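Local coordinates for protein beta-glucuronidase (uncultured Clostridium sp., PDB 6U7J) that hydrolyses beta-glucuronides and belongs to the gut microbial enzymes that reactivate estrogens, presumably by removing glucuronic acid from their conjugates, at residues K297-K302 / G356-D361; V323-L328 / W551-F556; E534-M539 / R587-K592. All coordinates share one frame; numbering follows the deposited sequence.

Interaction 1. Residues K297-K302 / G356-D361; sequences KPFYFK and GIVVID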
loop_
_atom_site.group_PDB
_atom_site.type_symbol
_atom_site.label_atom_id
_atom_site.label_comp_id
_atom_site.label_asym_id
_atom_site.label_seq_id
_atom_site.Cartn_x
_atom_site.Cartn_y
_atom_site.Cartn_z
ATOM N N LYS B 297 31.123 6.495 -33.644
ATOM C CA LYS B 297 30.483 5.204 -33.432
ATOM C C LYS B 297 29.008 5.376 -33.081
ATOM O O LYS B 297 28.633 6.343 -32.405
ATOM C CB LYS B 297 31.208 4.407 -32.328
ATOM C CG LYS B 297 32.724 4.347 -32.556
ATOM C CD LYS B 297 33.516 3.918 -31.324
ATOM C CE LYS B 297 33.820 5.117 -30.413
ATOM N NZ LYS B 297 35.159 5.761 -30.609
ATOM N N PRO B 298 28.148 4.469 -33.544
ATOM C CA PRO B 298 26.708 4.647 -33.332
ATOM C C PRO B 298 26.356 4.620 -31.857
ATOM O O PRO B 298 26.925 3.860 -31.070
ATOM C CB PRO B 298 26.081 3.461 -34.082
ATOM C CG PRO B 298 27.176 2.907 -34.950
ATOM C CD PRO B 298 28.446 3.191 -34.212
ATOM N N PHE B 299 25.400 5.465 -31.496
ATOM C CA PHE B 299 24.931 5.603 -30.129
ATOM C C PHE B 299 23.428 5.404 -30.140
ATOM O O PHE B 299 22.721 6.004 -30.958
ATOM C CB PHE B 299 25.302 6.975 -29.553
ATOM C CG PHE B 299 24.873 7.175 -28.133
ATOM C CD1 PHE B 299 25.617 6.649 -27.090
ATOM C CD2 PHE B 299 23.711 7.881 -27.839
ATOM C CE1 PHE B 299 25.212 6.829 -25.767
ATOM C CE2 PHE B 299 23.308 8.073 -26.533
ATOM C CZ PHE B 299 24.065 7.537 -25.493
ATOM N N TYR B 300 22.948 4.526 -29.271
ATOM C CA TYR B 300 21.524 4.272 -29.107
ATOM C C TYR B 300 21.133 4.790 -27.726
ATOM O O TYR B 300 21.715 4.376 -26.719
ATOM C CB TYR B 300 21.229 2.775 -29.280
ATOM C CG TYR B 300 19.758 2.435 -29.276
ATOM C CD1 TYR B 300 19.109 2.101 -28.090
ATOM C CD2 TYR B 300 19.008 2.474 -30.446
ATOM C CE1 TYR B 300 17.749 1.801 -28.072
ATOM C CE2 TYR B 300 17.641 2.181 -30.436
ATOM C CZ TYR B 300 17.026 1.844 -29.241
ATOM O OH TYR B 300 15.685 1.537 -29.209
ATOM N N PHE B 301 20.213 5.750 -27.684
ATOM C CA PHE B 301 19.785 6.338 -26.413
ATOM C C PHE B 301 18.953 5.326 -25.616
ATOM O O PHE B 301 17.934 4.821 -26.107
ATOM C CB PHE B 301 18.960 7.606 -26.645
ATOM C CG PHE B 301 19.727 8.759 -27.254
ATOM C CD1 PHE B 301 20.022 8.782 -28.605
ATOM C CD2 PHE B 301 20.088 9.856 -26.479
ATOM C CE1 PHE B 301 20.700 9.848 -29.161
ATOM C CE2 PHE B 301 20.750 10.933 -27.035
ATOM C CZ PHE B 301 21.067 10.923 -28.377
ATOM N N LYS B 302 19.390 5.037 -24.390
ATOM C CA LYS B 302 18.632 4.240 -23.429
ATOM C C LYS B 302 18.530 5.028 -22.128
ATOM O O LYS B 302 19.550 5.279 -21.472
ATOM C CB LYS B 302 19.307 2.885 -23.166
ATOM C CG LYS B 302 19.604 2.042 -24.404
ATOM C CD LYS B 302 20.449 0.823 -24.030
ATOM C CE LYS B 302 21.780 1.258 -23.424
ATOM N NZ LYS B 302 22.564 0.105 -22.919
ATOM N N GLY B 356 30.043 10.448 -17.674
ATOM C CA GLY B 356 29.910 10.034 -19.057
ATOM C C GLY B 356 28.491 9.776 -19.509
ATOM O O GLY B 356 28.275 8.920 -20.376
ATOM N N ILE B 357 27.510 10.501 -18.960
ATOM C CA ILE B 357 26.109 10.316 -19.326
ATOM C C ILE B 357 25.749 11.306 -20.428
ATOM O O ILE B 357 26.123 12.480 -20.379
ATOM C CB ILE B 357 25.195 10.478 -18.096
ATOM C CG1 ILE B 357 25.449 9.354 -17.074
ATOM C CG2 ILE B 357 23.720 10.495 -18.504
ATOM C CD1 ILE B 357 25.030 9.711 -15.630
ATOM N N VAL B 358 25.022 10.842 -21.420
ATOM C CA VAL B 358 24.652 11.668 -22.563
ATOM C C VAL B 358 23.320 12.346 -22.268
ATOM O O VAL B 358 22.402 11.719 -21.736
ATOM C CB VAL B 358 24.589 10.810 -23.839
ATOM C CG1 VAL B 358 23.954 11.567 -24.962
ATOM C CG2 VAL B 358 25.997 10.350 -24.222
ATOM N N VAL B 359 23.203 13.633 -22.592
ATOM C CA VAL B 359 22.073 14.433 -22.141
ATOM C C VAL B 359 21.464 15.161 -23.332
ATOM O O VAL B 359 22.182 15.678 -24.194
ATOM C CB VAL B 359 22.510 15.415 -21.030
ATOM C CG1 VAL B 359 21.404 16.367 -20.649
ATOM C CG2 VAL B 359 22.973 14.650 -19.810
ATOM N N ILE B 360 20.138 15.154 -23.406
ATOM C CA ILE B 360 19.386 16.052 -24.271
ATOM C C ILE B 360 18.928 17.206 -23.388
ATOM O O ILE B 360 18.165 17.002 -22.439
ATOM C CB ILE B 360 18.193 15.343 -24.938
ATOM C CG1 ILE B 360 18.644 14.169 -25.803
ATOM C CG2 ILE B 360 17.393 16.317 -25.807
ATOM C CD1 ILE B 360 17.468 13.307 -26.291
ATOM N N ASP B 361 19.406 18.409 -23.688
ATOM C CA ASP B 361 19.175 19.613 -22.890
ATOM C C ASP B 361 17.997 20.411 -23.453
ATOM O O ASP B 361 18.004 20.789 -24.633
ATOM C CB ASP B 361 20.446 20.461 -22.906
ATOM C CG ASP B 361 20.682 21.226 -21.622
ATOM O OD1 ASP B 361 19.763 21.365 -20.775
ATOM O OD2 ASP B 361 21.812 21.728 -21.487
#
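Val358 meets the rings of Phe299 and Phe301, and it is the first residue of 356-361 to touch the 297-302 segment after the chain leaves helix 346-355 at Gly356, which has a positive phi. Its two methyl groups divide the work. CG2, anti to its own carbonyl carbon, lies 3.6 Å from CZ of Phe299, and Val358 CB stands 3.7 Å from the same CZ. Here the two side chains run at each other from opposite directions, the valine fork receiving the far end of the ring at a slant to its plane. CG1 of Val358 reaches along the strand instead and is 3.9 Å from both Phe299 CE2 and Phe301 CE2, so it fills the angle between the two rings. Those rings hold each other: CE2 of Phe299 sits over the centre of the Phe301 ring, 3.6 Å above its plane, edge onto face. The two segments belong to parallel strands of the family 2 TIM barrel that are not direct neighbours. Strand 336-338 runs between 297-305 and 358-362, which accounts for the 8.2 Å between the CA atoms of Phe301 and Val358 and leaves the joining to side chains. Val359 points the other way, onto Met349 and Ala352 of helix 346-355 on the outside of the barrel. The end of the Ile360 side chain swings back toward Phe301: its CG1 and CD1 are each 4.1 Å from Phe301 CE2, crossing the ring obliquely. Phe292 packs edge-to-face with Phe301, while Met411 of strand 409-416 touches Ile360.

Interaction 2. Residues V323-L328 / W551-F556; sequences VRDCEL and WAFADF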
loop_
_atom_site.group_PDB
_atom_site.type_symbol
_atom_site.label_atom_id
_atom_site.label_comp_id
_atom_site.label_asym_id
_atom_site.label_seq_id
_atom_site.Cartn_x
_atom_site.Cartn_y
_atom_site.Cartn_z
ATOM N N VAL B 323 22.979 11.790 -6.737
ATOM C CA VAL B 323 23.928 10.684 -6.783
ATOM C C VAL B 323 23.179 9.364 -6.785
ATOM O O VAL B 323 23.506 8.447 -7.544
ATOM C CB VAL B 323 24.927 10.758 -5.616
ATOM C CG1 VAL B 323 25.804 9.508 -5.616
ATOM C CG2 VAL B 323 25.786 12.034 -5.698
ATOM N N ARG B 324 22.142 9.257 -5.957
ATOM C CA ARG B 324 21.316 8.055 -5.962
ATOM C C ARG B 324 20.696 7.834 -7.332
ATOM O O ARG B 324 20.655 6.699 -7.823
ATOM C CB ARG B 324 20.248 8.166 -4.861
ATOM C CG ARG B 324 19.103 7.164 -4.946
ATOM C CD ARG B 324 19.549 5.769 -4.524
ATOM N NE ARG B 324 18.436 4.821 -4.536
ATOM C CZ ARG B 324 18.543 3.524 -4.266
ATOM N NH1 ARG B 324 19.722 2.999 -3.969
ATOM N NH2 ARG B 324 17.468 2.749 -4.302
ATOM N N ASP B 325 20.246 8.914 -7.990
ATOM C CA ASP B 325 19.656 8.776 -9.326
ATOM C C ASP B 325 20.686 8.273 -10.342
ATOM O O ASP B 325 20.378 7.406 -11.171
ATOM C CB ASP B 325 19.054 10.109 -9.787
ATOM C CG ASP B 325 17.706 10.430 -9.105
ATOM O OD1 ASP B 325 17.293 9.685 -8.190
ATOM O OD2 ASP B 325 17.056 11.439 -9.482
ATOM N N CYS B 326 21.923 8.785 -10.286
ATOM C CA CYS B 326 22.941 8.307 -11.219
ATOM C C CYS B 326 23.321 6.861 -10.924
ATOM O O CYS B 326 23.630 6.094 -11.850
ATOM C CB CYS B 326 24.181 9.186 -11.151
ATOM S SG CYS B 326 23.875 10.866 -11.708
ATOM N N GLU B 327 23.300 6.466 -9.646
ATOM C CA GLU B 327 23.495 5.059 -9.294
ATOM C C GLU B 327 22.402 4.188 -9.899
ATOM O O GLU B 327 22.659 3.058 -10.332
ATOM C CB GLU B 327 23.520 4.894 -7.770
ATOM C CG GLU B 327 24.791 5.392 -7.080
ATOM C CD GLU B 327 25.954 4.406 -7.237
ATOM O OE1 GLU B 327 25.699 3.181 -7.295
ATOM O OE2 GLU B 327 27.118 4.856 -7.308
ATOM N N LEU B 328 21.170 4.692 -9.931
ATOM C CA LEU B 328 20.072 3.893 -10.465
ATOM C C LEU B 328 20.137 3.836 -11.984
ATOM O O LEU B 328 19.872 2.785 -12.586
ATOM C CB LEU B 328 18.733 4.462 -9.998
ATOM C CG LEU B 328 18.368 4.348 -8.507
ATOM C CD1 LEU B 328 17.071 5.096 -8.218
ATOM C CD2 LEU B 328 18.222 2.894 -8.086
ATOM N N TRP B 551 8.980 7.084 -20.144
ATOM C CA TRP B 551 8.561 8.280 -19.437
ATOM C C TRP B 551 8.342 7.993 -17.966
ATOM O O TRP B 551 7.637 7.046 -17.587
ATOM C CB TRP B 551 7.310 8.942 -19.986
ATOM C CG TRP B 551 6.934 10.130 -19.093
ATOM C CD1 TRP B 551 5.783 10.287 -18.374
ATOM C CD2 TRP B 551 7.748 11.286 -18.794
ATOM N NE1 TRP B 551 5.813 11.478 -17.676
ATOM C CE2 TRP B 551 7.000 12.112 -17.921
ATOM C CE3 TRP B 551 9.014 11.718 -19.211
ATOM C CZ2 TRP B 551 7.478 13.338 -17.450
ATOM C CZ3 TRP B 551 9.500 12.947 -18.738
ATOM C CH2 TRP B 551 8.732 13.739 -17.867
ATOM N N ALA B 552 8.924 8.885 -17.170
ATOM C CA ALA B 552 9.005 8.914 -15.732
ATOM C C ALA B 552 10.067 7.916 -15.312
ATOM O O ALA B 552 9.853 6.696 -15.276
ATOM C CB ALA B 552 7.646 8.694 -15.097
ATOM N N PHE B 553 11.262 8.471 -15.118
ATOM C CA PHE B 553 12.258 7.871 -14.247
ATOM C C PHE B 553 11.643 7.533 -12.893
ATOM O O PHE B 553 11.752 6.399 -12.414
ATOM C CB PHE B 553 13.434 8.844 -14.097
ATOM C CG PHE B 553 14.493 8.377 -13.163
ATOM C CD1 PHE B 553 14.620 8.945 -11.903
ATOM C CD2 PHE B 553 15.368 7.361 -13.540
ATOM C CE1 PHE B 553 15.599 8.506 -11.027
ATOM C CE2 PHE B 553 16.351 6.907 -12.670
ATOM C CZ PHE B 553 16.474 7.486 -11.414
ATOM N N ALA B 554 10.970 8.509 -12.274
ATOM C CA ALA B 554 10.409 8.373 -10.936
ATOM C C ALA B 554 9.050 9.060 -10.866
ATOM O O ALA B 554 8.815 10.077 -11.528
ATOM C CB ALA B 554 11.331 8.988 -9.859
ATOM N N ASP B 555 8.152 8.480 -10.065
ATOM C CA ASP B 555 6.894 9.135 -9.731
ATOM C C ASP B 555 7.183 10.573 -9.300
ATOM O O ASP B 555 8.147 10.824 -8.578
ATOM C CB ASP B 555 6.177 8.358 -8.608
ATOM C CG ASP B 555 5.765 6.913 -9.025
ATOM O OD1 ASP B 555 5.728 6.603 -10.227
ATOM O OD2 ASP B 555 5.469 6.071 -8.137
ATOM N N PHE B 556 6.378 11.525 -9.778
ATOM C CA PHE B 556 6.595 12.946 -9.485
ATOM C C PHE B 556 5.257 13.649 -9.315
ATOM O O PHE B 556 4.206 13.136 -9.706
ATOM C CB PHE B 556 7.407 13.639 -10.590
ATOM C CG PHE B 556 6.731 13.635 -11.927
ATOM C CD1 PHE B 556 5.897 14.695 -12.305
ATOM C CD2 PHE B 556 6.955 12.586 -12.831
ATOM C CE1 PHE B 556 5.267 14.691 -13.547
ATOM C CE2 PHE B 556 6.332 12.580 -14.084
ATOM C CZ PHE B 556 5.492 13.628 -14.448
#
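The loop that follows strand 545-551, the last strand of the TIM barrel, turns back here onto helix 319-332, with Phe553 as its probe into the helix surface. With chi1 at 177°, the ring of Phe553 stands away from its own amide nitrogen and reaches the helix, and its far end settles between Asp325 and Leu328, one helical turn apart. CE1 of Phe553 lies 3.4 Å from Asp325 CG and 3.5 Å from Asp325 OD1. The carboxylate and ring planes are 64° apart, so the acid meets the ring at a slant rather than flat on it. Both oxygens of this buried carboxylate are occupied elsewhere: OD1 forms a salt bridge with Arg577 and OD2 one with Lys306, which probably keeps its charge balanced beside an apolar ring. Phe304 meets Phe553 edge-to-face, and Phe573 touches its ring at about 45°, enclosing the ring further. The helix also borders other subunits: Thr66 of a second subunit and Leu518 of a third pack on Leu328. Leu328 meets Phe553 CZ with CB and CD1, each 4.0 Å away, CB lying near the ring plane at its edge.

Interaction 3. Residues E534-M539 / R587-K592; sequences ENNKAM and RERWRK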
loop_
_atom_site.group_PDB
_atom_site.type_symbol
_atom_site.label_atom_id
_atom_site.label_comp_id
_atom_site.label_asym_id
_atom_site.label_seq_id
_atom_site.Cartn_x
_atom_site.Cartn_y
_atom_site.Cartn_z
ATOM N N GLU B 534 5.804 -4.395 -25.267
ATOM C CA GLU B 534 5.168 -4.368 -26.576
ATOM C C GLU B 534 5.630 -3.160 -27.377
ATOM O O GLU B 534 5.884 -3.270 -28.585
ATOM C CB GLU B 534 3.650 -4.367 -26.416
ATOM C CG GLU B 534 3.078 -5.700 -25.926
ATOM C CD GLU B 534 3.536 -6.847 -26.795
ATOM O OE1 GLU B 534 3.277 -6.789 -28.013
ATOM O OE2 GLU B 534 4.170 -7.790 -26.277
ATOM N N ASN B 535 5.751 -1.996 -26.726
ATOM C CA ASN B 535 6.314 -0.849 -27.421
ATOM C C ASN B 535 7.737 -1.147 -27.874
ATOM O O ASN B 535 8.103 -0.864 -29.019
ATOM C CB ASN B 535 6.258 0.396 -26.531
ATOM C CG ASN B 535 4.875 1.029 -26.515
ATOM O OD1 ASN B 535 4.390 1.505 -27.542
ATOM N ND2 ASN B 535 4.219 1.009 -25.353
ATOM N N ASN B 536 8.536 -1.766 -27.003
ATOM C CA ASN B 536 9.918 -2.068 -27.350
ATOM C C ASN B 536 9.992 -3.006 -28.548
ATOM O O ASN B 536 10.902 -2.891 -29.384
ATOM C CB ASN B 536 10.634 -2.674 -26.146
ATOM C CG ASN B 536 11.036 -1.626 -25.132
ATOM O OD1 ASN B 536 10.934 -0.435 -25.402
ATOM N ND2 ASN B 536 11.485 -2.062 -23.960
ATOM N N LYS B 537 9.039 -3.941 -28.644
ATOM C CA LYS B 537 8.986 -4.841 -29.789
ATOM C C LYS B 537 8.850 -4.060 -31.088
ATOM O O LYS B 537 9.500 -4.383 -32.085
ATOM C CB LYS B 537 7.819 -5.808 -29.629
ATOM C CG LYS B 537 7.840 -6.958 -30.604
ATOM C CD LYS B 537 6.585 -7.800 -30.471
ATOM C CE LYS B 537 5.999 -8.106 -31.847
ATOM N NZ LYS B 537 5.733 -9.560 -32.042
ATOM N N ALA B 538 8.010 -3.019 -31.084
ATOM C CA ALA B 538 7.821 -2.203 -32.277
ATOM C C ALA B 538 9.130 -1.548 -32.707
ATOM O O ALA B 538 9.524 -1.623 -33.875
ATOM C CB ALA B 538 6.747 -1.147 -32.019
ATOM N N MET B 539 9.817 -0.898 -31.770
ATOM C CA MET B 539 11.045 -0.190 -32.110
ATOM C C MET B 539 12.135 -1.149 -32.565
ATOM O O MET B 539 12.959 -0.795 -33.418
ATOM C CB MET B 539 11.528 0.619 -30.912
ATOM C CG MET B 539 10.530 1.644 -30.403
ATOM S SD MET B 539 11.226 2.514 -28.971
ATOM C CE MET B 539 10.213 1.822 -27.652
ATOM N N ARG B 587 16.058 -3.431 -17.024
ATOM C CA ARG B 587 17.490 -3.623 -16.798
ATOM C C ARG B 587 18.037 -4.766 -17.656
ATOM O O ARG B 587 19.089 -4.626 -18.299
ATOM C CB ARG B 587 17.771 -3.887 -15.313
ATOM C CG ARG B 587 19.246 -4.140 -14.999
ATOM C CD ARG B 587 19.607 -4.143 -13.502
ATOM N NE ARG B 587 19.882 -5.497 -13.028
ATOM C CZ ARG B 587 21.043 -5.937 -12.550
ATOM N NH1 ARG B 587 21.136 -7.202 -12.178
ATOM N NH2 ARG B 587 22.102 -5.146 -12.438
ATOM N N GLU B 588 17.340 -5.909 -17.679
ATOM C CA GLU B 588 17.834 -7.049 -18.452
ATOM C C GLU B 588 17.939 -6.710 -19.933
ATOM O O GLU B 588 18.891 -7.118 -20.601
ATOM C CB GLU B 588 16.941 -8.278 -18.251
ATOM C CG GLU B 588 17.025 -8.886 -16.847
ATOM C CD GLU B 588 18.424 -9.393 -16.487
ATOM O OE1 GLU B 588 18.909 -10.342 -17.148
ATOM O OE2 GLU B 588 19.031 -8.847 -15.534
ATOM N N ARG B 589 16.985 -5.960 -20.471
ATOM C CA ARG B 589 17.110 -5.522 -21.856
ATOM C C ARG B 589 18.289 -4.556 -22.038
ATOM O O ARG B 589 19.195 -4.806 -22.841
ATOM C CB ARG B 589 15.800 -4.884 -22.302
ATOM C CG ARG B 589 15.858 -4.154 -23.627
ATOM C CD ARG B 589 14.503 -3.543 -23.874
ATOM N NE ARG B 589 14.443 -2.649 -25.025
ATOM C CZ ARG B 589 14.315 -3.058 -26.281
ATOM N NH1 ARG B 589 14.247 -2.171 -27.266
ATOM N NH2 ARG B 589 14.275 -4.356 -26.553
ATOM N N TRP B 590 18.309 -3.446 -21.291
ATOM C CA TRP B 590 19.316 -2.419 -21.569
ATOM C C TRP B 590 20.732 -2.899 -21.268
ATOM O O TRP B 590 21.673 -2.499 -21.956
ATOM C CB TRP B 590 19.029 -1.139 -20.778
ATOM C CG TRP B 590 17.902 -0.311 -21.335
ATOM C CD1 TRP B 590 17.271 -0.470 -22.534
ATOM C CD2 TRP B 590 17.260 0.799 -20.691
ATOM N NE1 TRP B 590 16.274 0.469 -22.678
ATOM C CE2 TRP B 590 16.251 1.263 -21.561
ATOM C CE3 TRP B 590 17.440 1.440 -19.463
ATOM C CZ2 TRP B 590 15.425 2.340 -21.241
ATOM C CZ3 TRP B 590 16.609 2.511 -19.141
ATOM C CH2 TRP B 590 15.625 2.954 -20.029
ATOM N N ARG B 591 20.911 -3.754 -20.264
ATOM C CA ARG B 591 22.258 -4.234 -19.982
ATOM C C ARG B 591 22.772 -5.192 -21.051
ATOM O O ARG B 591 23.983 -5.380 -21.152
ATOM C CB ARG B 591 22.316 -4.904 -18.607
ATOM C CG ARG B 591 22.269 -3.883 -17.464
ATOM C CD ARG B 591 22.767 -4.452 -16.141
ATOM N NE ARG B 591 23.321 -3.388 -15.302
ATOM C CZ ARG B 591 24.622 -3.140 -15.159
ATOM N NH1 ARG B 591 25.028 -2.148 -14.379
ATOM N NH2 ARG B 591 25.513 -3.890 -15.795
ATOM N N LYS B 592 21.889 -5.793 -21.852
ATOM C CA LYS B 592 22.355 -6.644 -22.938
ATOM C C LYS B 592 22.515 -5.893 -24.252
ATOM O O LYS B 592 23.072 -6.455 -25.200
ATOM C CB LYS B 592 21.424 -7.846 -23.140
ATOM C CG LYS B 592 21.642 -9.004 -22.140
ATOM C CD LYS B 592 21.527 -8.557 -20.664
ATOM C CE LYS B 592 21.736 -9.687 -19.657
ATOM N NZ LYS B 592 23.189 -9.868 -19.364
#
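Arg589 runs straight out from its helix, CG anti to the backbone N (chi1 169°) and the chain extended as far as NE, where a turn of 81° about the NE-CZ bond as modelled sets the guanidinium broadside to Asn536. The asparagine leans to meet it, with CG beside its own backbone N, which lays its amide over the NE end of the guanidinium. The two flat groups are stacked, their planes 16° apart. Asn536 CB sits over the centre of the guanidinium, 3.7 Å above its plane, and the amide extends from there toward the inner end of the group. ND2 of Asn536 is 3.2 Å from Arg589 NE and 3.4 Å from Arg589 CD. Since ND2 and NE are both donors, this close approach is a stacking distance and not a bond. The polar ends of the pair are engaged elsewhere: Asn536 OD1 hydrogen bonds to Tyr507 OH, while the guanidinium forms salt bridges through NH2 to Asp540 and through NH1 to Glu548. Two carboxylates thus fix the rotation of the guanidinium and probably offset its charge, leaving a face to the amide. Glu548 also accepts a hydrogen bond from Trp590 NE1, so neighbouring residues of helix 581-592 hold the same acid. The contact joins helices 525-540 and 581-592 on the outside of the TIM barrel: strand 545-551 lies beneath, reached by Met539 at Val545 and by Trp590 at Ile550, while helix 480-498 packs on Asn535 and Ala538, and helix 319-332 on Arg587 and Trp590.

All three contacts belong to one TIM barrel, with centres 16 to 18 Å apart. Interaction 1 packs side chains of two barrel strands across the strand between them; interaction 2 sets the loop after strand 545-551 on helix 319-332, and interaction 3 pairs two outer helices. Interaction 1 touches interaction 2 where Ile357 CD1 packs 4.2 Å from Cys326 SG, and touches interaction 3 through a probable hydrogen bond of 2.9 Å from Lys302 NZ to Trp590 O. Interactions 2 and 3 do not touch, their nearest atoms being about 7 Å apart, but strand 545-551 leads from one to the other. In this family the active site lies at the C-terminal ends of the barrel strands, the side where the 551-556 loop of interaction 2 begins.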